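Local coordinates for protein SSD1 (PDB 7AM1), which is a non-enzymatic member of the RNase II family that binds mRNA untranslated regions and represses translation, with a role in G1 cell-cycle control, at residues S317-N322 against K425-L430; A447-V452 against R674-V679; F595-D600 against V621-L626. One frame throughout, in Å; residues are numbered along the deposited sequence.

Contact 1 of 3, residues S317-N322 against K425-L430; sequences SILRDN and KLVNLL. With 1PE (pentaethylene glycol), chain E.
Leu319, near the end of helix 311-321, meets Val427 tip to tip. Both leucine methyls bear on one valine methyl: Val427 CG2 lies 4.0 Å from Leu319 CD2 and 4.1 Å from Leu319 CD1. In Val427 it is CG1 that sits anti to the backbone N (chi1 -175°), which leaves CG2 to face the leucine.

Lys425 flanks this apolar pair. Its CA-CB bond points toward the helix, contacts begin at CG, and the chain beyond is extended. It runs alongside a pentaethylene glycol, probably from the crystallisation liquor. Lys425 CG is 3.7 Å from the glycol OH7, and Lys425 CD is 3.7 Å from its OH6. Lys425 CE comes to 3.3 Å of OH6. At the tip, Lys425 NZ donates a hydrogen bond to OH6 of 3.0 Å, while Leu319 CD1 lies 4.3 Å from NZ.

Met422 also packs on Leu319, and Val427 is backbone-bonded to Val420 in a short antiparallel pair of strands. The contact joins a helix of the second cold-shock domain (CSD2) to this strand pair of the RNB domain. It is a small interdomain contact in the cold-shock and RNB architecture of the RNase II family.

Contact 2 of 3, residues A447-V452 against R674-V679; sequences ATLSVV and RQLKAV
Leu449 reaches from its strand to the helix and divides its two methyls between Leu676 and Lys677. The side chain is stretched out: CD1 is anti to CA (chi2 180°), so this methyl leads away from the strand. Leu449 CD1 meets Leu676 CD2 at 4.4 Å. The partner presents its methyl in a comparable way. Leu676 has CG anti to the backbone N (chi1 179°), and its CD2 is the branch that continues away from CA. Each leucine therefore offers its farther-reaching methyl.

The other branch, Leu449 CD2, touches the aliphatic part of Lys677. The closest atom is Lys677 CE, 4.1 Å from Leu449 CD2, and Lys677 CG lies 4.4 Å from the same methyl. The leucine side chain lies roughly perpendicular to the lysine chain. The lysine chain is extended beyond CG, so its methylenes pass the leucine while its amine is carried on to polar partners. Lys677 NZ forms a salt bridge with Asp398 and a hydrogen bond with Thr400. These bonds fix the tip of the lysine, and its hydrocarbon part is used for apolar packing. No hydrogen bond links the two segments.

The strand 446-456 runs between strands 389-397 and 462-472 in the RNB sheet, and both are antiparallel to it. Leu449 shares backbone bonds with Val396 on one of these sides. Its side chain also touches Glu469 of strand 462-472, as does Lys677. Helix 668-681 lies against this sheet, and helix 544-568 adjoins both elements, through Val556 at Val451 and Leu568 at Gln675.

Contact 3 of 3, residues F595-D600 against V621-L626; sequences FGYNFD and VGIEIL
Phe595 directly precedes Gly596, the glycine of a Schellman motif after helix 582-595, and its ring packs on Ile623 and Leu626 of helix 617-629. This is the tight part. Leu626 CD1 comes to 3.5 Å of Phe595 CE2 and 3.9 Å of Phe595 CZ. Ile623 CG1 lies at the ring edge, near its plane, 4.0 Å from Phe595 CD2. The phenylalanine and isoleucine side chains lie antiparallel and overlap side by side.

Ile623 also turns its tip to the loop. Its CG1 is anti to the carbonyl carbon (chi1 -67°), and the CD1 methyl beyond it is 3.9 Å from Tyr597 CD1. Helix 582-595 adds Phe588 and Ile592 around this isoleucine.

With an alanine in place of Phe595, Leu626 CD1 would probably lose its aromatic partner, and a gap is likely to open beside Ile623 CG1.

The other side is looser. Gly596 and Asn598 are exposed, and Gly596 has a positive phi (106°) that suits glycine. The CB of Phe599 is directed toward the helix, but its ring stays further off, with Phe599 CZ 4.8 Å from Ile623 CG2. Within the loop, Phe595 CB sits at the edge of the Tyr597 ring, in its plane, 3.8 Å from Tyr597 CD1.

How the contacts relate
From the N terminus, contact 1 comes first. It closes a loop of 102 residues and ties a cold-shock domain helix to the RNB domain. The chain then enters strand 446-456, where contact 2 opens. That contact closes only at helix 668-681, after 221 residues that are rich in helix. Contact 3 falls within this long span. It closes a short loop of 20 residues between the end of helix 582-595 and helix 617-629. Contact 1 is in series with both others, and across the chain's centre from contact 3; none cross. Contacts 2 and 3 are both internal to the RNB domain. They are well separated, with centres 41 Å apart.

Contact 1 of 3, residues S317-N322 against K425-L430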
ATOM      1  N   SER A 317      -1.733  17.578   4.252  1.00 43.93           N
ATOM      2  CA  SER A 317      -3.065  16.982   4.289  1.00 43.44           C
ATOM      3  C   SER A 317      -2.995  15.462   4.253  1.00 40.61           C
ATOM      4  O   SER A 317      -3.768  14.781   4.938  1.00 39.59           O
ATOM      5  CB  SER A 317      -3.899  17.502   3.119  1.00 45.87           C
ATOM      6  OG  SER A 317      -5.114  16.786   3.008  1.00 46.57           O
ATOM      7  N   ILE A 318      -2.078  14.911   3.453  1.00 38.06           N
ATOM      8  CA  ILE A 318      -1.887  13.464   3.432  1.00 36.67           C
ATOM      9  C   ILE A 318      -1.462  12.968   4.806  1.00 36.64           C
ATOM     10  O   ILE A 318      -1.962  11.948   5.295  1.00 36.22           O
ATOM     11  CB  ILE A 318      -0.862  13.072   2.348  1.00 36.80           C
ATOM     12  CG1 ILE A 318      -1.479  13.269   0.962  1.00 36.87           C
ATOM     13  CG2 ILE A 318      -0.377  11.625   2.562  1.00 36.43           C
ATOM     14  CD1 ILE A 318      -0.494  13.203  -0.175  1.00 37.34           C
ATOM     15  N   LEU A 319      -0.542  13.683   5.455  1.00 39.34           N
ATOM     16  CA  LEU A 319      -0.069  13.262   6.769  1.00 40.90           C
ATOM     17  C   LEU A 319      -1.188  13.318   7.803  1.00 39.94           C
ATOM     18  O   LEU A 319      -1.388  12.364   8.565  1.00 39.45           O
ATOM     19  CB  LEU A 319       1.118  14.125   7.201  1.00 42.81           C
ATOM     20  CG  LEU A 319       2.449  13.842   6.501  1.00 43.24           C
ATOM     21  CD1 LEU A 319       3.459  14.930   6.819  1.00 44.01           C
ATOM     22  CD2 LEU A 319       3.000  12.479   6.900  1.00 43.49           C
ATOM     23  N   ARG A 320      -1.924  14.436   7.850  1.00 39.23           N
ATOM     24  CA  ARG A 320      -2.990  14.586   8.837  1.00 41.01           C
ATOM     25  C   ARG A 320      -4.110  13.583   8.602  1.00 39.56           C
ATOM     26  O   ARG A 320      -4.670  13.029   9.556  1.00 37.91           O
ATOM     27  CB  ARG A 320      -3.586  15.990   8.797  1.00 45.00           C
ATOM     28  CG  ARG A 320      -2.657  17.166   8.979  1.00 51.42           C
ATOM     29  CD  ARG A 320      -2.186  17.324  10.398  1.00 58.36           C
ATOM     30  NE  ARG A 320      -1.129  18.326  10.468  1.00 64.42           N
ATOM     31  CZ  ARG A 320      -1.356  19.637  10.550  1.00 68.95           C
ATOM     32  NH1 ARG A 320      -2.599  20.097  10.592  1.00 70.04           N
ATOM     33  NH2 ARG A 320      -0.345  20.490  10.605  1.00 71.37           N
ATOM     34  N   ASP A 321      -4.491  13.378   7.336  1.00 41.66           N
ATOM     35  CA  ASP A 321      -5.550  12.425   7.033  1.00 43.53           C
ATOM     36  C   ASP A 321      -5.176  11.037   7.508  1.00 42.86           C
ATOM     37  O   ASP A 321      -6.054  10.225   7.821  1.00 43.74           O
ATOM     38  CB  ASP A 321      -5.836  12.400   5.535  1.00 46.72           C
ATOM     39  CG  ASP A 321      -7.112  11.652   5.202  1.00 50.76           C
ATOM     40  OD1 ASP A 321      -8.145  11.893   5.870  1.00 50.83           O
ATOM     41  OD2 ASP A 321      -7.089  10.838   4.254  1.00 53.36           O
ATOM     42  N   ASN A 322      -3.882  10.738   7.543  1.00 41.08           N
ATOM     43  CA  ASN A 322      -3.386   9.479   8.069  1.00 38.79           C
ATOM     44  C   ASN A 322      -2.867   9.603   9.499  1.00 40.51           C
ATOM     45  O   ASN A 322      -2.058   8.776   9.930  1.00 38.59           O
ATOM     46  CB  ASN A 322      -2.325   8.927   7.122  1.00 38.39           C
ATOM     47  CG  ASN A 322      -2.929   8.467   5.810  1.00 38.08           C
ATOM     48  OD1 ASN A 322      -3.590   7.431   5.754  1.00 38.66           O
ATOM     49  ND2 ASN A 322      -2.728   9.245   4.756  1.00 38.33           N
ATOM     50  N   LYS A 425       8.987  13.808   1.084  1.00 45.06           N
ATOM     51  CA  LYS A 425       9.304  14.115   2.468  1.00 45.87           C
ATOM     52  C   LYS A 425       9.365  12.822   3.262  1.00 42.90           C
ATOM     53  O   LYS A 425       8.787  11.805   2.870  1.00 41.23           O
ATOM     54  CB  LYS A 425       8.223  15.035   3.059  1.00 50.82           C
ATOM     55  CG  LYS A 425       8.665  15.975   4.159  1.00 57.00           C
ATOM     56  CD  LYS A 425       7.489  16.313   5.073  1.00 61.99           C
ATOM     57  CE  LYS A 425       7.870  17.344   6.128  1.00 66.84           C
ATOM     58  NZ  LYS A 425       6.695  17.822   6.914  1.00 69.23           N
ATOM     59  N   LEU A 426      10.066  12.876   4.395  1.00 41.87           N
ATOM     60  CA  LEU A 426      10.079  11.767   5.336  1.00 43.01           C
ATOM     61  C   LEU A 426       9.802  12.315   6.729  1.00 41.95           C
ATOM     62  O   LEU A 426      10.156  13.455   7.048  1.00 41.56           O
ATOM     63  CB  LEU A 426      11.417  10.995   5.330  1.00 46.77           C
ATOM     64  CG  LEU A 426      12.648  11.601   6.003  1.00 51.71           C
ATOM     65  CD1 LEU A 426      12.606  11.400   7.515  1.00 53.07           C
ATOM     66  CD2 LEU A 426      13.932  10.997   5.440  1.00 53.61           C
ATOM     67  N   VAL A 427       9.172  11.491   7.558  1.00 41.43           N
ATOM     68  CA  VAL A 427       8.903  11.833   8.950  1.00 40.92           C
ATOM     69  C   VAL A 427       9.513  10.736   9.807  1.00 39.42           C
ATOM     70  O   VAL A 427       9.172   9.557   9.645  1.00 37.35           O
ATOM     71  CB  VAL A 427       7.401  11.984   9.229  1.00 40.49           C
ATOM     72  CG1 VAL A 427       7.183  12.468  10.651  1.00 41.94           C
ATOM     73  CG2 VAL A 427       6.768  12.941   8.232  1.00 40.60           C
ATOM     74  N   ASN A 428      10.412  11.119  10.708  1.00 42.39           N
ATOM     75  CA  ASN A 428      11.116  10.150  11.531  1.00 44.18           C
ATOM     76  C   ASN A 428      10.170   9.488  12.528  1.00 43.85           C
ATOM     77  O   ASN A 428       9.106  10.012  12.861  1.00 44.09           O
ATOM     78  CB  ASN A 428      12.248  10.814  12.320  1.00 47.68           C
ATOM     79  CG  ASN A 428      13.277  11.473  11.437  1.00 49.17           C
ATOM     80  OD1 ASN A 428      13.567  11.004  10.335  1.00 50.00           O
ATOM     81  ND2 ASN A 428      13.851  12.568  11.927  1.00 49.45           N
ATOM     82  N   LEU A 429      10.581   8.322  13.024  1.00 42.04           N
ATOM     83  CA  LEU A 429       9.945   7.782  14.219  1.00 41.39           C
ATOM     84  C   LEU A 429      10.467   8.492  15.462  1.00 41.38           C
ATOM     85  O   LEU A 429       9.689   8.900  16.331  1.00 41.61           O
ATOM     86  CB  LEU A 429      10.195   6.277  14.321  1.00 41.00           C
ATOM     87  CG  LEU A 429       9.670   5.583  15.582  1.00 41.62           C
ATOM     88  CD1 LEU A 429       8.155   5.673  15.649  1.00 42.23           C
ATOM     89  CD2 LEU A 429      10.130   4.133  15.634  1.00 40.37           C
ATOM     90  N   LEU A 430      11.775   8.665  15.538  1.00 41.53           N
ATOM     91  CA  LEU A 430      12.477   9.157  16.711  1.00 43.50           C
ATOM     92  C   LEU A 430      12.897  10.605  16.521  1.00 43.31           C
ATOM     93  O   LEU A 430      12.817  11.156  15.420  1.00 41.22           O
ATOM     94  CB  LEU A 430      13.706   8.285  16.975  1.00 46.11           C
ATOM     95  CG  LEU A 430      13.414   6.800  17.199  1.00 47.09           C
ATOM     96  CD1 LEU A 430      14.693   5.982  17.138  1.00 48.15           C
ATOM     97  CD2 LEU A 430      12.706   6.599  18.528  1.00 47.47           C
TER
HETATM   98  C15 1PE E1303       4.650  19.771   4.405  1.00 95.51           C
HETATM   99  OH6 1PE E1303       6.016  19.654   4.684  1.00 95.39           O
HETATM  100  C16 1PE E1303       7.140  19.350   2.587  1.00 94.93           C
HETATM  101  C26 1PE E1303       6.854  20.288   3.759  1.00 95.08           C
HETATM  102  OH7 1PE E1303       8.525  19.234   2.405  1.00 94.86           O

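Contact 2 of 3, residues A447-V452 against R674-V679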
ATOM      1  N   ALA A 447      26.046  -0.096  19.934  1.00 52.79           N
ATOM      2  CA  ALA A 447      25.382  -1.229  20.561  1.00 51.96           C
ATOM      3  C   ALA A 447      24.341  -1.791  19.602  1.00 49.13           C
ATOM      4  O   ALA A 447      23.562  -1.038  19.007  1.00 48.21           O
ATOM      5  CB  ALA A 447      24.726  -0.804  21.872  1.00 53.09           C
ATOM      6  N   THR A 448      24.319  -3.114  19.459  1.00 44.60           N
ATOM      7  CA  THR A 448      23.460  -3.762  18.481  1.00 43.66           C
ATOM      8  C   THR A 448      22.863  -5.027  19.081  1.00 43.53           C
ATOM      9  O   THR A 448      23.280  -5.501  20.140  1.00 45.21           O
ATOM     10  CB  THR A 448      24.232  -4.090  17.190  1.00 44.30           C
ATOM     11  OG1 THR A 448      25.485  -4.705  17.519  1.00 45.47           O
ATOM     12  CG2 THR A 448      24.497  -2.831  16.369  1.00 45.69           C
ATOM     13  N   LEU A 449      21.840  -5.544  18.411  1.00 44.53           N
ATOM     14  CA  LEU A 449      21.324  -6.887  18.637  1.00 45.06           C
ATOM     15  C   LEU A 449      21.619  -7.690  17.379  1.00 44.98           C
ATOM     16  O   LEU A 449      21.295  -7.247  16.271  1.00 45.18           O
ATOM     17  CB  LEU A 449      19.821  -6.871  18.933  1.00 45.04           C
ATOM     18  CG  LEU A 449      19.346  -6.099  20.170  1.00 44.66           C
ATOM     19  CD1 LEU A 449      17.821  -6.172  20.320  1.00 45.21           C
ATOM     20  CD2 LEU A 449      20.022  -6.606  21.438  1.00 44.13           C
ATOM     21  N   SER A 450      22.246  -8.849  17.537  1.00 42.73           N
ATOM     22  CA  SER A 450      22.769  -9.582  16.396  1.00 41.51           C
ATOM     23  C   SER A 450      22.163 -10.972  16.307  1.00 42.31           C
ATOM     24  O   SER A 450      21.900 -11.618  17.327  1.00 43.49           O
ATOM     25  CB  SER A 450      24.293  -9.698  16.474  1.00 42.01           C
ATOM     26  OG  SER A 450      24.904  -8.421  16.457  1.00 42.99           O
ATOM     27  N   VAL A 451      21.945 -11.414  15.072  1.00 42.18           N
ATOM     28  CA  VAL A 451      21.616 -12.799  14.751  1.00 43.39           C
ATOM     29  C   VAL A 451      22.722 -13.319  13.838  1.00 42.87           C
ATOM     30  O   VAL A 451      22.909 -12.807  12.727  1.00 41.88           O
ATOM     31  CB  VAL A 451      20.236 -12.918  14.085  1.00 44.14           C
ATOM     32  CG1 VAL A 451      19.967 -14.361  13.690  1.00 46.32           C
ATOM     33  CG2 VAL A 451      19.145 -12.393  15.017  1.00 44.14           C
ATOM     34  N   VAL A 452      23.470 -14.312  14.316  1.00 44.15           N
ATOM     35  CA  VAL A 452      24.654 -14.820  13.625  1.00 45.03           C
ATOM     36  C   VAL A 452      24.386 -16.257  13.205  1.00 44.27           C
ATOM     37  O   VAL A 452      24.138 -17.122  14.054  1.00 45.23           O
ATOM     38  CB  VAL A 452      25.906 -14.726  14.512  1.00 47.94           C
ATOM     39  CG1 VAL A 452      27.133 -15.242  13.771  1.00 49.15           C
ATOM     40  CG2 VAL A 452      26.111 -13.289  14.965  1.00 48.31           C
ATOM     41  N   ARG A 674      12.687  -5.362  23.324  1.00 43.19           N
ATOM     42  CA  ARG A 674      12.626  -5.531  24.771  1.00 44.72           C
ATOM     43  C   ARG A 674      12.230  -6.953  25.142  1.00 46.03           C
ATOM     44  O   ARG A 674      12.732  -7.498  26.132  1.00 48.81           O
ATOM     45  CB  ARG A 674      11.660  -4.513  25.373  1.00 45.51           C
ATOM     46  CG  ARG A 674      12.114  -3.073  25.161  1.00 47.99           C
ATOM     47  CD  ARG A 674      11.388  -2.088  26.066  1.00 52.39           C
ATOM     48  NE  ARG A 674      12.091  -0.807  26.131  1.00 55.24           N
ATOM     49  CZ  ARG A 674      11.805   0.263  25.392  1.00 56.25           C
ATOM     50  NH1 ARG A 674      10.812   0.234  24.511  1.00 58.65           N
ATOM     51  NH2 ARG A 674      12.519   1.371  25.537  1.00 55.03           N
ATOM     52  N   GLN A 675      11.364  -7.580  24.344  1.00 44.49           N
ATOM     53  CA  GLN A 675      11.026  -8.979  24.578  1.00 44.14           C
ATOM     54  C   GLN A 675      12.230  -9.886  24.350  1.00 44.65           C
ATOM     55  O   GLN A 675      12.462 -10.822  25.124  1.00 45.86           O
ATOM     56  CB  GLN A 675       9.863  -9.386  23.675  1.00 42.59           C
ATOM     57  CG  GLN A 675       8.540  -8.786  24.114  1.00 42.86           C
ATOM     58  CD  GLN A 675       7.345  -9.338  23.355  1.00 43.17           C
ATOM     59  OE1 GLN A 675       7.497 -10.019  22.341  1.00 41.81           O
ATOM     60  NE2 GLN A 675       6.144  -9.033  23.842  1.00 44.35           N
ATOM     61  N   LEU A 676      13.013  -9.622  23.303  1.00 44.71           N
ATOM     62  CA  LEU A 676      14.179 -10.455  23.037  1.00 45.11           C
ATOM     63  C   LEU A 676      15.210 -10.331  24.153  1.00 46.50           C
ATOM     64  O   LEU A 676      15.791 -11.335  24.583  1.00 47.39           O
ATOM     65  CB  LEU A 676      14.808 -10.082  21.696  1.00 44.09           C
ATOM     66  CG  LEU A 676      16.061 -10.883  21.312  1.00 44.36           C
ATOM     67  CD1 LEU A 676      15.740 -12.365  21.202  1.00 45.16           C
ATOM     68  CD2 LEU A 676      16.662 -10.355  20.023  1.00 43.53           C
ATOM     69  N   LYS A 677      15.443  -9.112  24.641  1.00 46.07           N
ATOM     70  CA  LYS A 677      16.415  -8.929  25.711  1.00 47.35           C
ATOM     71  C   LYS A 677      16.007  -9.686  26.968  1.00 48.08           C
ATOM     72  O   LYS A 677      16.857 -10.286  27.638  1.00 47.52           O
ATOM     73  CB  LYS A 677      16.584  -7.444  26.015  1.00 49.93           C
ATOM     74  CG  LYS A 677      17.217  -6.662  24.885  1.00 53.65           C
ATOM     75  CD  LYS A 677      17.629  -5.290  25.362  1.00 59.92           C
ATOM     76  CE  LYS A 677      17.957  -4.386  24.210  1.00 64.84           C
ATOM     77  NZ  LYS A 677      18.134  -2.988  24.674  1.00 69.18           N
ATOM     78  N   ALA A 678      14.713  -9.671  27.308  1.00 49.76           N
ATOM     79  CA  ALA A 678      14.231 -10.477  28.426  1.00 51.65           C
ATOM     80  C   ALA A 678      14.572 -11.948  28.220  1.00 54.29           C
ATOM     81  O   ALA A 678      15.072 -12.619  29.130  1.00 55.59           O
ATOM     82  CB  ALA A 678      12.724 -10.294  28.603  1.00 49.99           C
ATOM     83  N   VAL A 679      14.315 -12.465  27.017  1.00 54.42           N
ATOM     84  CA  VAL A 679      14.662 -13.850  26.711  1.00 55.91           C
ATOM     85  C   VAL A 679      16.168 -14.053  26.822  1.00 57.98           C
ATOM     86  O   VAL A 679      16.639 -15.027  27.422  1.00 61.18           O
ATOM     87  CB  VAL A 679      14.138 -14.231  25.315  1.00 53.91           C
ATOM     88  CG1 VAL A 679      14.730 -15.554  24.858  1.00 54.48           C
ATOM     89  CG2 VAL A 679      12.627 -14.331  25.345  1.00 52.60           C
TER

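Contact 3 of 3, residues F595-D600 against V621-L626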
ATOM      1  N   PHE A 595      -6.861 -16.885 -18.271  1.00 56.95           N
ATOM      2  CA  PHE A 595      -5.617 -16.523 -18.936  1.00 54.97           C
ATOM      3  C   PHE A 595      -4.920 -17.733 -19.550  1.00 57.23           C
ATOM      4  O   PHE A 595      -4.084 -17.563 -20.443  1.00 59.35           O
ATOM      5  CB  PHE A 595      -4.654 -15.843 -17.955  1.00 51.09           C
ATOM      6  CG  PHE A 595      -5.130 -14.508 -17.437  1.00 47.74           C
ATOM      7  CD1 PHE A 595      -6.119 -13.790 -18.090  1.00 47.60           C
ATOM      8  CD2 PHE A 595      -4.561 -13.966 -16.295  1.00 44.82           C
ATOM      9  CE1 PHE A 595      -6.537 -12.563 -17.608  1.00 45.92           C
ATOM     10  CE2 PHE A 595      -4.975 -12.744 -15.810  1.00 43.60           C
ATOM     11  CZ  PHE A 595      -5.964 -12.040 -16.467  1.00 44.25           C
ATOM     12  N   GLY A 596      -5.245 -18.943 -19.094  1.00 56.11           N
ATOM     13  CA  GLY A 596      -4.605 -20.154 -19.569  1.00 57.66           C
ATOM     14  C   GLY A 596      -3.620 -20.775 -18.604  1.00 59.43           C
ATOM     15  O   GLY A 596      -2.987 -21.778 -18.957  1.00 59.43           O
ATOM     16  N   TYR A 597      -3.472 -20.227 -17.402  1.00 63.45           N
ATOM     17  CA  TYR A 597      -2.588 -20.782 -16.386  1.00 67.10           C
ATOM     18  C   TYR A 597      -3.410 -21.623 -15.418  1.00 71.46           C
ATOM     19  O   TYR A 597      -4.388 -21.136 -14.842  1.00 70.53           O
ATOM     20  CB  TYR A 597      -1.859 -19.670 -15.629  1.00 65.21           C
ATOM     21  CG  TYR A 597      -0.967 -18.815 -16.499  1.00 64.79           C
ATOM     22  CD1 TYR A 597      -1.457 -17.680 -17.131  1.00 65.14           C
ATOM     23  CD2 TYR A 597       0.368 -19.139 -16.683  1.00 64.28           C
ATOM     24  CE1 TYR A 597      -0.640 -16.899 -17.926  1.00 65.28           C
ATOM     25  CE2 TYR A 597       1.191 -18.366 -17.471  1.00 64.35           C
ATOM     26  CZ  TYR A 597       0.686 -17.248 -18.092  1.00 65.21           C
ATOM     27  OH  TYR A 597       1.514 -16.482 -18.880  1.00 66.04           O
ATOM     28  N   ASN A 598      -3.011 -22.881 -15.240  1.00 76.58           N
ATOM     29  CA  ASN A 598      -3.748 -23.815 -14.397  1.00 79.77           C
ATOM     30  C   ASN A 598      -2.879 -24.341 -13.258  1.00 76.00           C
ATOM     31  O   ASN A 598      -3.045 -25.479 -12.816  1.00 78.73           O
ATOM     32  CB  ASN A 598      -4.298 -24.975 -15.230  1.00 86.26           C
ATOM     33  CG  ASN A 598      -5.156 -24.505 -16.400  1.00 89.70           C
ATOM     34  OD1 ASN A 598      -4.724 -24.536 -17.554  1.00 91.18           O
ATOM     35  ND2 ASN A 598      -6.374 -24.063 -16.103  1.00 90.60           N
ATOM     36  N   PHE A 599      -1.957 -23.518 -12.762  1.00 68.50           N
ATOM     37  CA  PHE A 599      -1.075 -23.964 -11.697  1.00 63.43           C
ATOM     38  C   PHE A 599      -1.817 -23.988 -10.362  1.00 60.47           C
ATOM     39  O   PHE A 599      -2.882 -23.386 -10.196  1.00 58.66           O
ATOM     40  CB  PHE A 599       0.172 -23.077 -11.600  1.00 61.14           C
ATOM     41  CG  PHE A 599      -0.117 -21.617 -11.390  1.00 59.72           C
ATOM     42  CD1 PHE A 599      -0.509 -21.140 -10.151  1.00 58.79           C
ATOM     43  CD2 PHE A 599       0.041 -20.716 -12.427  1.00 59.44           C
ATOM     44  CE1 PHE A 599      -0.761 -19.796  -9.959  1.00 57.59           C
ATOM     45  CE2 PHE A 599      -0.209 -19.372 -12.239  1.00 58.24           C
ATOM     46  CZ  PHE A 599      -0.612 -18.912 -11.003  1.00 57.48           C
ATOM     47  N   ASP A 600      -1.225 -24.694  -9.402  1.00 61.90           N
ATOM     48  CA  ASP A 600      -1.870 -24.929  -8.118  1.00 64.67           C
ATOM     49  C   ASP A 600      -1.887 -23.652  -7.285  1.00 62.19           C
ATOM     50  O   ASP A 600      -0.878 -22.946  -7.188  1.00 61.44           O
ATOM     51  CB  ASP A 600      -1.138 -26.046  -7.368  1.00 70.24           C
ATOM     52  CG  ASP A 600      -1.685 -26.277  -5.969  1.00 75.13           C
ATOM     53  OD1 ASP A 600      -2.798 -25.794  -5.667  1.00 76.55           O
ATOM     54  OD2 ASP A 600      -0.993 -26.939  -5.166  1.00 77.31           O
ATOM     55  N   VAL A 621       3.453  -9.497 -13.882  1.00 43.66           N
ATOM     56  CA  VAL A 621       3.063  -8.339 -13.090  1.00 44.34           C
ATOM     57  C   VAL A 621       1.549  -8.264 -12.968  1.00 40.89           C
ATOM     58  O   VAL A 621       1.009  -8.009 -11.884  1.00 39.02           O
ATOM     59  CB  VAL A 621       3.646  -7.058 -13.715  1.00 49.06           C
ATOM     60  CG1 VAL A 621       2.955  -5.817 -13.144  1.00 49.86           C
ATOM     61  CG2 VAL A 621       5.150  -7.003 -13.486  1.00 50.76           C
ATOM     62  N   GLY A 622       0.841  -8.499 -14.073  1.00 40.12           N
ATOM     63  CA  GLY A 622      -0.607  -8.442 -14.039  1.00 38.98           C
ATOM     64  C   GLY A 622      -1.202  -9.452 -13.081  1.00 38.84           C
ATOM     65  O   GLY A 622      -2.122  -9.137 -12.324  1.00 39.40           O
ATOM     66  N   ILE A 623      -0.683 -10.680 -13.092  1.00 37.81           N
ATOM     67  CA  ILE A 623      -1.205 -11.700 -12.189  1.00 39.21           C
ATOM     68  C   ILE A 623      -0.872 -11.353 -10.742  1.00 38.34           C
ATOM     69  O   ILE A 623      -1.684 -11.584  -9.836  1.00 37.27           O
ATOM     70  CB  ILE A 623      -0.679 -13.089 -12.599  1.00 41.47           C
ATOM     71  CG1 ILE A 623      -1.298 -13.461 -13.956  1.00 44.03           C
ATOM     72  CG2 ILE A 623      -0.986 -14.132 -11.515  1.00 40.69           C
ATOM     73  CD1 ILE A 623      -0.967 -14.853 -14.451  1.00 45.33           C
ATOM     74  N   GLU A 624       0.302 -10.765 -10.497  1.00 38.75           N
ATOM     75  CA  GLU A 624       0.606 -10.319  -9.142  1.00 38.47           C
ATOM     76  C   GLU A 624      -0.383  -9.251  -8.688  1.00 37.33           C
ATOM     77  O   GLU A 624      -0.834  -9.264  -7.535  1.00 36.34           O
ATOM     78  CB  GLU A 624       2.037  -9.784  -9.047  1.00 37.93           C
ATOM     79  CG  GLU A 624       2.444  -9.449  -7.609  1.00 37.13           C
ATOM     80  CD  GLU A 624       3.790  -8.759  -7.504  1.00 36.71           C
ATOM     81  OE1 GLU A 624       4.456  -8.569  -8.544  1.00 37.01           O
ATOM     82  OE2 GLU A 624       4.169  -8.382  -6.375  1.00 36.38           O
ATOM     83  N   ILE A 625      -0.728  -8.313  -9.575  1.00 37.94           N
ATOM     84  CA  ILE A 625      -1.715  -7.295  -9.221  1.00 37.04           C
ATOM     85  C   ILE A 625      -3.017  -7.963  -8.794  1.00 36.09           C
ATOM     86  O   ILE A 625      -3.593  -7.630  -7.753  1.00 36.30           O
ATOM     87  CB  ILE A 625      -1.935  -6.313 -10.390  1.00 39.06           C
ATOM     88  CG1 ILE A 625      -0.712  -5.405 -10.565  1.00 38.57           C
ATOM     89  CG2 ILE A 625      -3.192  -5.474 -10.156  1.00 40.37           C
ATOM     90  CD1 ILE A 625      -0.700  -4.609 -11.875  1.00 38.98           C
ATOM     91  N   LEU A 626      -3.481  -8.942  -9.576  1.00 35.35           N
ATOM     92  CA  LEU A 626      -4.712  -9.648  -9.231  1.00 37.16           C
ATOM     93  C   LEU A 626      -4.595 -10.340  -7.877  1.00 36.24           C
ATOM     94  O   LEU A 626      -5.525 -10.287  -7.061  1.00 36.37           O
ATOM     95  CB  LEU A 626      -5.050 -10.664 -10.322  1.00 40.43           C
ATOM     96  CG  LEU A 626      -5.338 -10.088 -11.712  1.00 42.71           C
ATOM     97  CD1 LEU A 626      -5.619 -11.203 -12.704  1.00 44.56           C
ATOM     98  CD2 LEU A 626      -6.491  -9.107 -11.674  1.00 43.38           C
TER